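Local coordinates for protein xyloglucan-specific endo-beta-1,4-glucanase (Uncultured bacterium, PDB 4W87) that probably hydrolyses internal beta-1,4-glucan backbone linkages of xyloglucan, as a TIM-barrel endoglucanase of glycoside hydrolase family 5, at residues A[223-228]-A[269-274]; A[145-150]-A[194-199]; A[218-223]-A[263-268]. The protein carries 1 engineered substitution. All coordinates share one frame; numbering follows the deposited sequence.

Contact 1. Residues A[223-228]-A[269-274]; sequences HTYTPY and ITETGA. With BGC (beta-D-glucopyranose), chain C; XYS (alpha-D-xylopyranose), chain B.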
loop_
_atom_site.group_PDB
_atom_site.type_symbol
_atom_site.label_atom_id
_atom_site.label_comp_id
_atom_site.label_asym_id
_atom_site.label_seq_id
_atom_site.Cartn_x
_atom_site.Cartn_y
_atom_site.Cartn_z
ATOM N N HIS A 223 -4.629 -2.196 -5.363
ATOM C CA HIS A 223 -5.260 -2.977 -4.285
ATOM C C HIS A 223 -6.400 -3.855 -4.779
ATOM O O HIS A 223 -7.354 -3.389 -5.402
ATOM C CB HIS A 223 -5.857 -2.064 -3.233
ATOM C CG HIS A 223 -4.841 -1.212 -2.554
ATOM N ND1 HIS A 223 -5.183 -0.160 -1.717
ATOM C CD2 HIS A 223 -3.488 -1.243 -2.602
ATOM C CE1 HIS A 223 -4.077 0.422 -1.284
ATOM N NE2 HIS A 223 -3.034 -0.219 -1.805
ATOM N N THR A 224 -6.348 -5.120 -4.421
ATOM C CA THR A 224 -7.286 -6.068 -4.928
ATOM C C THR A 224 -7.663 -6.972 -3.807
ATOM O O THR A 224 -6.880 -7.849 -3.374
ATOM C CB THR A 224 -6.575 -6.916 -5.952
ATOM O OG1 THR A 224 -5.310 -7.231 -5.386
ATOM C CG2 THR A 224 -6.357 -6.133 -7.226
ATOM N N TYR A 225 -8.846 -6.783 -3.299
ATOM C CA TYR A 225 -9.218 -7.636 -2.203
ATOM C C TYR A 225 -10.298 -8.533 -2.822
ATOM O O TYR A 225 -11.474 -8.453 -2.488
ATOM C CB TYR A 225 -9.745 -6.785 -1.076
ATOM C CG TYR A 225 -8.751 -6.018 -0.233
ATOM C CD1 TYR A 225 -8.264 -4.753 -0.613
ATOM C CD2 TYR A 225 -8.402 -6.489 1.029
ATOM C CE1 TYR A 225 -7.437 -4.017 0.247
ATOM C CE2 TYR A 225 -7.607 -5.747 1.873
ATOM C CZ TYR A 225 -7.123 -4.513 1.476
ATOM O OH TYR A 225 -6.288 -3.836 2.369
ATOM N N THR A 226 -9.870 -9.345 -3.776
ATOM C CA THR A 226 -10.750 -9.909 -4.767
ATOM C C THR A 226 -11.020 -11.363 -4.498
ATOM O O THR A 226 -10.086 -12.150 -4.338
ATOM C CB THR A 226 -10.097 -9.771 -6.132
ATOM O OG1 THR A 226 -9.727 -8.405 -6.303
ATOM C CG2 THR A 226 -11.061 -10.238 -7.269
ATOM N N PRO A 227 -12.296 -11.745 -4.424
ATOM C CA PRO A 227 -13.487 -10.903 -4.578
ATOM C C PRO A 227 -13.881 -10.186 -3.333
ATOM O O PRO A 227 -13.738 -10.699 -2.229
ATOM C CB PRO A 227 -14.592 -11.892 -4.975
ATOM C CG PRO A 227 -14.061 -13.263 -4.683
ATOM C CD PRO A 227 -12.620 -13.187 -4.310
ATOM N N TYR A 228 -14.396 -8.993 -3.526
ATOM C CA TYR A 228 -14.856 -8.177 -2.430
ATOM C C TYR A 228 -15.755 -8.953 -1.455
ATOM O O TYR A 228 -15.565 -8.904 -0.236
ATOM C CB TYR A 228 -15.590 -6.970 -2.965
ATOM C CG TYR A 228 -16.153 -6.137 -1.853
ATOM C CD1 TYR A 228 -15.317 -5.414 -1.037
ATOM C CD2 TYR A 228 -17.532 -6.072 -1.618
ATOM C CE1 TYR A 228 -15.814 -4.659 0.002
ATOM C CE2 TYR A 228 -18.044 -5.310 -0.579
ATOM C CZ TYR A 228 -17.174 -4.609 0.230
ATOM O OH TYR A 228 -17.641 -3.842 1.260
ATOM N N ILE A 269 0.847 -5.272 -5.875
ATOM C CA ILE A 269 -0.374 -5.225 -5.116
ATOM C C ILE A 269 -0.029 -4.829 -3.702
ATOM O O ILE A 269 0.386 -5.674 -2.923
ATOM C CB ILE A 269 -1.000 -6.600 -5.055
ATOM C CG1 ILE A 269 -1.165 -7.190 -6.464
ATOM C CG2 ILE A 269 -2.275 -6.564 -4.275
ATOM C CD1 ILE A 269 -1.715 -6.253 -7.529
ATOM N N THR A 270 -0.161 -3.537 -3.384
ATOM C CA THR A 270 0.339 -3.051 -2.125
ATOM C C THR A 270 -0.623 -3.247 -0.963
ATOM O O THR A 270 -0.282 -2.945 0.213
ATOM C CB THR A 270 0.802 -1.590 -2.214
ATOM O OG1 THR A 270 -0.260 -0.769 -2.634
ATOM C CG2 THR A 270 1.960 -1.467 -3.191
ATOM N N GLU A 271 -1.817 -3.749 -1.275
ATOM C CA GLU A 271 -2.714 -4.304 -0.262
ATOM C C GLU A 271 -3.603 -5.404 -0.843
ATOM O O GLU A 271 -4.215 -5.261 -1.919
ATOM C CB GLU A 271 -3.650 -3.255 0.351
ATOM C CG GLU A 271 -3.018 -2.107 1.103
ATOM C CD GLU A 271 -4.052 -1.120 1.611
ATOM O OE1 GLU A 271 -5.252 -1.474 1.653
ATOM O OE2 GLU A 271 -3.684 0.009 2.007
ATOM N N THR A 272 -3.764 -6.436 -0.041
ATOM C CA THR A 272 -4.829 -7.422 -0.264
ATOM C C THR A 272 -4.982 -8.165 1.074
ATOM O O THR A 272 -4.270 -7.874 2.045
ATOM C CB THR A 272 -4.576 -8.374 -1.489
ATOM O OG1 THR A 272 -5.692 -9.259 -1.677
ATOM C CG2 THR A 272 -3.334 -9.250 -1.304
ATOM N N GLY A 273 -5.964 -9.054 1.150
ATOM C CA GLY A 273 -6.249 -9.798 2.390
ATOM C C GLY A 273 -7.684 -10.299 2.467
ATOM O O GLY A 273 -8.505 -10.000 1.611
ATOM N N ALA A 274 -7.964 -11.129 3.453
ATOM C CA ALA A 274 -9.334 -11.632 3.632
ATOM C C ALA A 274 -9.686 -11.549 5.091
ATOM O O ALA A 274 -8.954 -12.053 5.952
ATOM C CB ALA A 274 -9.460 -13.037 3.117
HETATM C C2 BGC C . -15.623 -2.214 -4.013
HETATM C C3 BGC C . -14.995 -1.980 -2.654
HETATM C C4 BGC C . -15.891 -1.061 -1.822
HETATM C C5 BGC C . -17.354 -1.541 -1.828
HETATM C C6 BGC C . -18.302 -0.613 -1.101
HETATM C C1 BGC C . -17.082 -2.669 -3.865
HETATM O O2 BGC C . -14.874 -3.237 -4.647
HETATM O O3 BGC C . -13.659 -1.490 -2.760
HETATM O O4 BGC C . -15.414 -1.135 -0.501
HETATM O O5 BGC C . -17.829 -1.667 -3.168
HETATM O O6 BGC C . -19.653 -0.934 -1.508
HETATM C C1 XYS B . -9.713 -0.736 -3.507
HETATM C C2 XYS B . -10.292 -0.082 -4.800
HETATM C C3 XYS B . -11.618 -0.752 -5.142
HETATM C C4 XYS B . -11.478 -2.282 -5.271
HETATM C C5 XYS B . -10.805 -2.908 -4.060
HETATM O O2 XYS B . -10.579 1.355 -4.838
HETATM O O3 XYS B . -12.103 -0.076 -6.309
HETATM O O4 XYS B . -12.740 -2.925 -5.332
HETATM O O5 XYS B . -9.630 -2.156 -3.730
#
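In the sugar-binding cleft at the C-terminal mouth of the barrel, His223 and Tyr225 close on Glu271 from two sides. The imidazole lies against the glutamate chain: Glu271 CB sits over the ring face, 3.7 Å from the centroid of the His223 ring, and the carboxylate stacks on the rim with the two planes 18° apart. At the ring edge, His223 NE2 donates in plane to Thr270 OG1 at 2.9 Å, while ND1 is hydrogen-bonded to Glu149 OE2; with both nitrogens engaged, the rotation of the ring is fixed. Thr270 OG1 in turn meets Glu145. Glu271 lies towards the C-terminal end of the seventh strand of a (beta/alpha)8 barrel, the position at which family 5 glycosidases carry their nucleophile. Its OE1 accepts from Tyr225 OH at 2.7 Å, on the anti side and 31° out of the carboxylate plane, and OE2 makes a salt bridge with Arg59. With CG anti to its carbonyl carbon (chi1 -76°), the Tyr225 ring lies flat over Thr272, the residue after Glu271, Thr272 CA standing 3.9 Å from its centroid. A phenylalanine in place of Tyr225 would keep that ring contact but would probably leave Glu271 OE1 without its hydroxyl donor and the carboxylate less firmly set. The backbones are joined by Thr224 N to Glu271 O at 3.3 Å, and the Thr272 hydroxyl donates to the Thr224 carbonyl. Toward the ligand, His223 O approaches xylose O5 at 3.1 Å, and beyond the cis peptide before Pro227 the face of Tyr228 lies under a glucose of chain C.

Contact 2. Residues A[145-150]-A[194-199]; sequences EGMNEP and IICTYG. With XYS (alpha-D-xylopyranose), chain B; BGC (beta-D-glucopyranose), chain D.
Pro150 and Cys196 form the tight end of this contact, with the proline CD only 3.4 Å from Cys196 SG. The thiol reaches the proline because SG sits between its own backbone N and carbonyl carbon (chi1 67°); Met147 CE touches it less closely, at 4.0 Å. Beside them, Gly199 N donates almost straight to Pro150 O at 2.8 Å, and the same oxygen lies over the centre of the Tyr198 ring. At the far end the strands pair in parallel, Gly146 N to Ile194 O at 3.1 Å. Where the backbones part, the contact is looser: a water accepts from Met147 N at 2.9 Å and donates to the same Ile194 O, extending the pairing by one residue. The sugar side is uneven. Glu149 OE1 takes a weak bond from O4 of a chain D glucose at 3.3 Å, whereas xylose O2 donates to Gly199 O at 2.7 Å. Asn148, Glu149 and Pro150 form the Asn-Glu-Pro sequence of family 5, whose glutamate usually serves as acid/base; the Gly199 N bond to the Pro150 carbonyl and the hydrogen bond between His223 ND1 and Glu149 OE2 suggest that the Glu149 side chain is kept in place beside the sugars.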
loop_
_atom_site.group_PDB
_atom_site.type_symbol
_atom_site.label_atom_id
_atom_site.label_comp_id
_atom_site.label_asym_id
_atom_site.label_seq_id
_atom_site.Cartn_x
_atom_site.Cartn_y
_atom_site.Cartn_z
ATOM N N GLU A 145 5.702 5.002 -2.122
ATOM C CA GLU A 145 4.395 4.912 -2.755
ATOM C C GLU A 145 3.690 6.218 -2.501
ATOM O O GLU A 145 3.326 6.595 -1.358
ATOM C CB GLU A 145 3.618 3.695 -2.211
ATOM C CG GLU A 145 2.247 3.467 -2.857
ATOM C CD GLU A 145 1.560 2.194 -2.371
ATOM O OE1 GLU A 145 2.085 1.554 -1.479
ATOM O OE2 GLU A 145 0.533 1.770 -2.938
ATOM N N GLY A 146 3.545 6.941 -3.594
ATOM C CA GLY A 146 3.112 8.324 -3.549
ATOM C C GLY A 146 1.817 8.629 -2.821
ATOM O O GLY A 146 1.765 9.565 -2.009
ATOM N N MET A 147 0.777 7.873 -3.140
ATOM C CA MET A 147 -0.558 8.091 -2.581
ATOM C C MET A 147 -1.182 6.750 -2.244
ATOM O O MET A 147 -0.758 5.738 -2.778
ATOM C CB MET A 147 -1.462 8.803 -3.600
ATOM C CG MET A 147 -0.915 10.121 -4.117
ATOM S SD MET A 147 -1.959 10.900 -5.347
ATOM C CE MET A 147 -1.339 9.953 -6.755
ATOM N N ASN A 148 -2.154 6.767 -1.326
ATOM C CA ASN A 148 -2.988 5.618 -1.030
ATOM C C ASN A 148 -4.459 5.835 -1.357
ATOM O O ASN A 148 -5.117 6.694 -0.802
ATOM C CB ASN A 148 -2.912 5.267 0.418
ATOM C CG ASN A 148 -3.733 4.043 0.726
ATOM O OD1 ASN A 148 -3.330 2.935 0.429
ATOM N ND2 ASN A 148 -4.907 4.250 1.262
ATOM N N GLU A 149 -4.943 5.062 -2.310
ATOM C CA GLU A 149 -6.304 5.142 -2.766
ATOM C C GLU A 149 -6.812 6.574 -2.968
ATOM O O GLU A 149 -7.845 6.957 -2.436
ATOM C CB GLU A 149 -7.223 4.330 -1.834
ATOM C CG GLU A 149 -6.771 2.893 -1.691
ATOM C CD GLU A 149 -7.640 2.081 -0.731
ATOM O OE1 GLU A 149 -8.531 2.668 -0.035
ATOM O OE2 GLU A 149 -7.430 0.847 -0.681
ATOM N N PRO A 150 -6.103 7.343 -3.804
ATOM C CA PRO A 150 -6.485 8.741 -3.974
ATOM C C PRO A 150 -7.772 8.798 -4.719
ATOM O O PRO A 150 -7.874 8.154 -5.760
ATOM C CB PRO A 150 -5.326 9.338 -4.845
ATOM C CG PRO A 150 -4.823 8.169 -5.621
ATOM C CD PRO A 150 -4.975 6.956 -4.694
ATOM N N ILE A 194 6.411 4.182 -6.568
ATOM C CA ILE A 194 5.228 3.387 -6.824
ATOM C C ILE A 194 4.067 4.296 -6.969
ATOM O O ILE A 194 3.649 4.936 -6.005
ATOM C CB ILE A 194 4.977 2.386 -5.675
ATOM C CG1 ILE A 194 6.286 1.583 -5.435
ATOM C CG2 ILE A 194 3.804 1.450 -6.050
ATOM C CD1 ILE A 194 6.288 0.525 -4.329
ATOM N N ILE A 195 3.601 4.446 -8.215
ATOM C CA ILE A 195 2.440 5.263 -8.514
ATOM C C ILE A 195 1.150 4.406 -8.379
ATOM O O ILE A 195 1.218 3.208 -8.109
ATOM C CB ILE A 195 2.493 5.939 -9.930
ATOM C CG1 ILE A 195 2.640 4.939 -11.055
ATOM C CG2 ILE A 195 3.617 6.969 -10.015
ATOM C CD1 ILE A 195 2.353 5.564 -12.411
ATOM N N CYS A 196 -0.001 5.028 -8.533
ATOM C CA CYS A 196 -1.232 4.282 -8.409
ATOM C C CYS A 196 -2.313 4.763 -9.346
ATOM O O CYS A 196 -2.208 5.846 -9.874
ATOM C CB CYS A 196 -1.737 4.385 -6.977
ATOM S SG CYS A 196 -2.240 6.037 -6.532
ATOM N N THR A 197 -3.364 3.969 -9.508
ATOM C CA THR A 197 -4.561 4.376 -10.231
ATOM C C THR A 197 -5.464 5.088 -9.277
ATOM O O THR A 197 -5.225 5.100 -8.065
ATOM C CB THR A 197 -5.321 3.175 -10.736
ATOM O OG1 THR A 197 -5.527 2.235 -9.663
ATOM C CG2 THR A 197 -4.552 2.491 -11.852
ATOM N N TYR A 198 -6.531 5.670 -9.812
ATOM C CA TYR A 198 -7.552 6.249 -8.989
ATOM C C TYR A 198 -8.054 5.167 -7.989
ATOM O O TYR A 198 -8.221 3.983 -8.311
ATOM C CB TYR A 198 -8.648 6.860 -9.868
ATOM C CG TYR A 198 -9.721 7.538 -9.104
ATOM C CD1 TYR A 198 -10.655 6.796 -8.375
ATOM C CD2 TYR A 198 -9.786 8.914 -9.031
ATOM C CE1 TYR A 198 -11.650 7.417 -7.661
ATOM C CE2 TYR A 198 -10.767 9.542 -8.305
ATOM C CZ TYR A 198 -11.695 8.794 -7.621
ATOM O OH TYR A 198 -12.681 9.441 -6.857
ATOM N N GLY A 199 -8.145 5.527 -6.736
ATOM C CA GLY A 199 -8.508 4.509 -5.709
ATOM C C GLY A 199 -7.699 3.241 -5.618
ATOM O O GLY A 199 -8.073 2.336 -4.897
HETATM C C1 XYS B . -9.713 -0.736 -3.507
HETATM C C2 XYS B . -10.292 -0.082 -4.800
HETATM C C3 XYS B . -11.618 -0.752 -5.142
HETATM C C4 XYS B . -11.478 -2.282 -5.271
HETATM C C5 XYS B . -10.805 -2.908 -4.060
HETATM O O2 XYS B . -10.579 1.355 -4.838
HETATM O O3 XYS B . -12.103 -0.076 -6.309
HETATM O O4 XYS B . -12.740 -2.925 -5.332
HETATM O O5 XYS B . -9.630 -2.156 -3.730
HETATM C C2 BGC D . -14.099 -0.427 1.236
HETATM C C3 BGC D . -12.779 0.133 1.762
HETATM C C4 BGC D . -11.578 -0.506 1.039
HETATM C C5 BGC D . -11.793 -0.642 -0.476
HETATM C C6 BGC D . -10.577 -1.243 -1.198
HETATM C C1 BGC D . -14.107 -0.605 -0.281
HETATM O O2 BGC D . -15.247 0.392 1.578
HETATM O O3 BGC D . -12.719 -0.121 3.174
HETATM O O4 BGC D . -10.372 0.235 1.294
HETATM O O5 BGC D . -12.992 -1.399 -0.719
HETATM O O6 BGC D . -10.459 -0.360 -2.314
HETATM O O HOH W 1 0.887 5.855 -5.267
#

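Contact 3. Residues A[218-223]-A[263-268]; sequences IAVALH and KGIPVV. With XYS (alpha-D-xylopyranose), chain B.
Ile218 and Ile265 open the pairing of strands 218-223 and 267-272 with a light touch, CD1 of the first 4.5 Å from CG2 of the second, while the Ile218 carbonyl rests against the ring of Pro266. Ala219 follows on the barrel's inner side, its CB 3.8 Å from Pro266 CB and also close to Val268 CG2. At Val220 the ladder proper starts. Its N donates to Pro266 O at 2.9 Å, and its O accepts from Val268 N at 2.9 Å, so that this one residue is gripped on both its polar atoms. The Val220 side chain turns outward with that of Val267, toward helix 246-261, where CG2, anti to the carbonyl carbon, meets Ile265 CG2 at 3.9 Å. Strand, helix and strand make a beta-alpha-beta crossover, the repeating unit of the TIM barrel; Gly264, with positive phi, ends the helix in a Schellman motif just before the chain enters the second strand. Ala221 points inward again, on the same face as Val268, and its CA-H approaches Val268 O, with Ala221 CA at 3.1 Å. That carbonyl also accepts from Leu222 N at 3.0 Å. Leu222 packs outward, CD1 against Val267 CG1 and onto Ile256 of the helix. At His223 the chain reaches the cleft, where the histidine CB comes near the bound xylose.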
loop_
_atom_site.group_PDB
_atom_site.type_symbol
_atom_site.label_atom_id
_atom_site.label_comp_id
_atom_site.label_asym_id
_atom_site.label_seq_id
_atom_site.Cartn_x
_atom_site.Cartn_y
_atom_site.Cartn_z
ATOM N N ILE A 218 9.972 3.068 -11.928
ATOM C CA ILE A 218 8.692 3.115 -11.264
ATOM C C ILE A 218 8.030 1.730 -11.204
ATOM O O ILE A 218 8.466 0.775 -11.879
ATOM C CB ILE A 218 7.757 4.195 -11.824
ATOM C CG1 ILE A 218 7.478 4.043 -13.321
ATOM C CG2 ILE A 218 8.362 5.584 -11.652
ATOM C CD1 ILE A 218 6.441 2.988 -13.598
ATOM N N ALA A 219 7.020 1.613 -10.336
ATOM C CA ALA A 219 6.096 0.507 -10.433
ATOM C C ALA A 219 4.683 1.024 -10.226
ATOM O O ALA A 219 4.467 2.152 -9.704
ATOM C CB ALA A 219 6.442 -0.571 -9.411
ATOM N N VAL A 220 3.722 0.228 -10.692
ATOM C CA VAL A 220 2.317 0.604 -10.539
ATOM C C VAL A 220 1.665 -0.216 -9.442
ATOM O O VAL A 220 1.685 -1.466 -9.468
ATOM C CB VAL A 220 1.530 0.375 -11.808
ATOM C CG1 VAL A 220 0.049 0.694 -11.596
ATOM C CG2 VAL A 220 2.075 1.256 -12.912
ATOM N N ALA A 221 1.032 0.477 -8.522
ATOM C CA ALA A 221 0.408 -0.211 -7.415
ATOM C C ALA A 221 -1.092 -0.311 -7.608
ATOM O O ALA A 221 -1.744 0.568 -8.152
ATOM C CB ALA A 221 0.696 0.448 -6.108
ATOM N N LEU A 222 -1.589 -1.424 -7.155
ATOM C CA LEU A 222 -3.014 -1.715 -7.101
ATOM C C LEU A 222 -3.379 -2.377 -5.784
ATOM O O LEU A 222 -2.529 -3.060 -5.189
ATOM C CB LEU A 222 -3.279 -2.709 -8.208
ATOM C CG LEU A 222 -3.002 -2.145 -9.629
ATOM C CD1 LEU A 222 -3.125 -3.297 -10.568
ATOM C CD2 LEU A 222 -3.916 -1.023 -10.050
ATOM N N HIS A 223 -4.629 -2.196 -5.363
ATOM C CA HIS A 223 -5.260 -2.977 -4.285
ATOM C C HIS A 223 -6.400 -3.855 -4.779
ATOM O O HIS A 223 -7.354 -3.389 -5.402
ATOM C CB HIS A 223 -5.857 -2.064 -3.233
ATOM C CG HIS A 223 -4.841 -1.212 -2.554
ATOM N ND1 HIS A 223 -5.183 -0.160 -1.717
ATOM C CD2 HIS A 223 -3.488 -1.243 -2.602
ATOM C CE1 HIS A 223 -4.077 0.422 -1.284
ATOM N NE2 HIS A 223 -3.034 -0.219 -1.805
ATOM N N LYS A 263 3.125 -5.268 -20.983
ATOM C CA LYS A 263 3.834 -4.190 -21.595
ATOM C C LYS A 263 5.135 -3.936 -20.887
ATOM O O LYS A 263 5.765 -2.945 -21.167
ATOM C CB LYS A 263 3.030 -2.919 -21.540
ATOM C CG LYS A 263 1.773 -2.857 -22.389
ATOM C CD LYS A 263 1.389 -1.380 -22.440
ATOM C CE LYS A 263 -0.080 -1.114 -22.692
ATOM N NZ LYS A 263 -0.293 -0.836 -24.124
ATOM N N GLY A 264 5.546 -4.781 -19.950
ATOM C CA GLY A 264 6.876 -4.603 -19.301
ATOM C C GLY A 264 6.875 -3.616 -18.165
ATOM O O GLY A 264 7.934 -3.101 -17.761
ATOM N N ILE A 265 5.687 -3.372 -17.605
ATOM C CA ILE A 265 5.543 -2.412 -16.503
ATOM C C ILE A 265 5.445 -3.147 -15.196
ATOM O O ILE A 265 4.518 -3.854 -15.009
ATOM C CB ILE A 265 4.244 -1.570 -16.613
ATOM C CG1 ILE A 265 4.009 -1.080 -18.048
ATOM C CG2 ILE A 265 4.330 -0.382 -15.680
ATOM C CD1 ILE A 265 5.173 -0.284 -18.564
ATOM N N PRO A 266 6.354 -2.913 -14.258
ATOM C CA PRO A 266 6.229 -3.558 -12.970
ATOM C C PRO A 266 4.932 -3.195 -12.263
ATOM O O PRO A 266 4.427 -2.061 -12.386
ATOM C CB PRO A 266 7.392 -2.989 -12.196
ATOM C CG PRO A 266 8.420 -2.750 -13.206
ATOM C CD PRO A 266 7.590 -2.102 -14.302
ATOM N N VAL A 267 4.373 -4.186 -11.587
ATOM C CA VAL A 267 3.145 -4.025 -10.830
ATOM C C VAL A 267 3.323 -4.627 -9.455
ATOM O O VAL A 267 3.922 -5.676 -9.292
ATOM C CB VAL A 267 2.012 -4.826 -11.451
ATOM C CG1 VAL A 267 0.693 -4.501 -10.755
ATOM C CG2 VAL A 267 1.931 -4.577 -12.955
ATOM N N VAL A 268 2.770 -3.954 -8.464
ATOM C CA VAL A 268 2.718 -4.453 -7.122
ATOM C C VAL A 268 1.328 -4.241 -6.546
ATOM O O VAL A 268 0.751 -3.168 -6.676
ATOM C CB VAL A 268 3.655 -3.687 -6.221
ATOM C CG1 VAL A 268 3.775 -4.420 -4.897
ATOM C CG2 VAL A 268 5.008 -3.565 -6.885
HETATM C C1 XYS B . -9.713 -0.736 -3.507
HETATM C C2 XYS B . -10.292 -0.082 -4.800
HETATM C C3 XYS B . -11.618 -0.752 -5.142
HETATM C C4 XYS B . -11.478 -2.282 -5.271
HETATM C C5 XYS B . -10.805 -2.908 -4.060
HETATM O O2 XYS B . -10.579 1.355 -4.838
HETATM O O3 XYS B . -12.103 -0.076 -6.309
HETATM O O4 XYS B . -12.740 -2.925 -5.332
HETATM O O5 XYS B . -9.630 -2.156 -3.730
#

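How the contacts relate
All three contacts are buried and reach the same barrel sheet. Contact 3 lies in its wall and is almost wholly aliphatic, with regular parallel bonds; contacts 1 and 2 sit where strands give way to loops at the mouth, and there carboxylates, hydroxyls and sugars take over. Contact 3 runs straight on into contact 1: they share His223 and strand 267-272, and Thr270 N probably hydrogen-bonds Leu222 O at 3.0 Å. Contact 2 joins the same wall from the other flank, through Ala221 N to Ile195 O at 2.8 Å. Contacts 1 and 2 meet across the cleft by way of Glu149, Glu145 and Asn148, which face His223, Thr270 and Glu271.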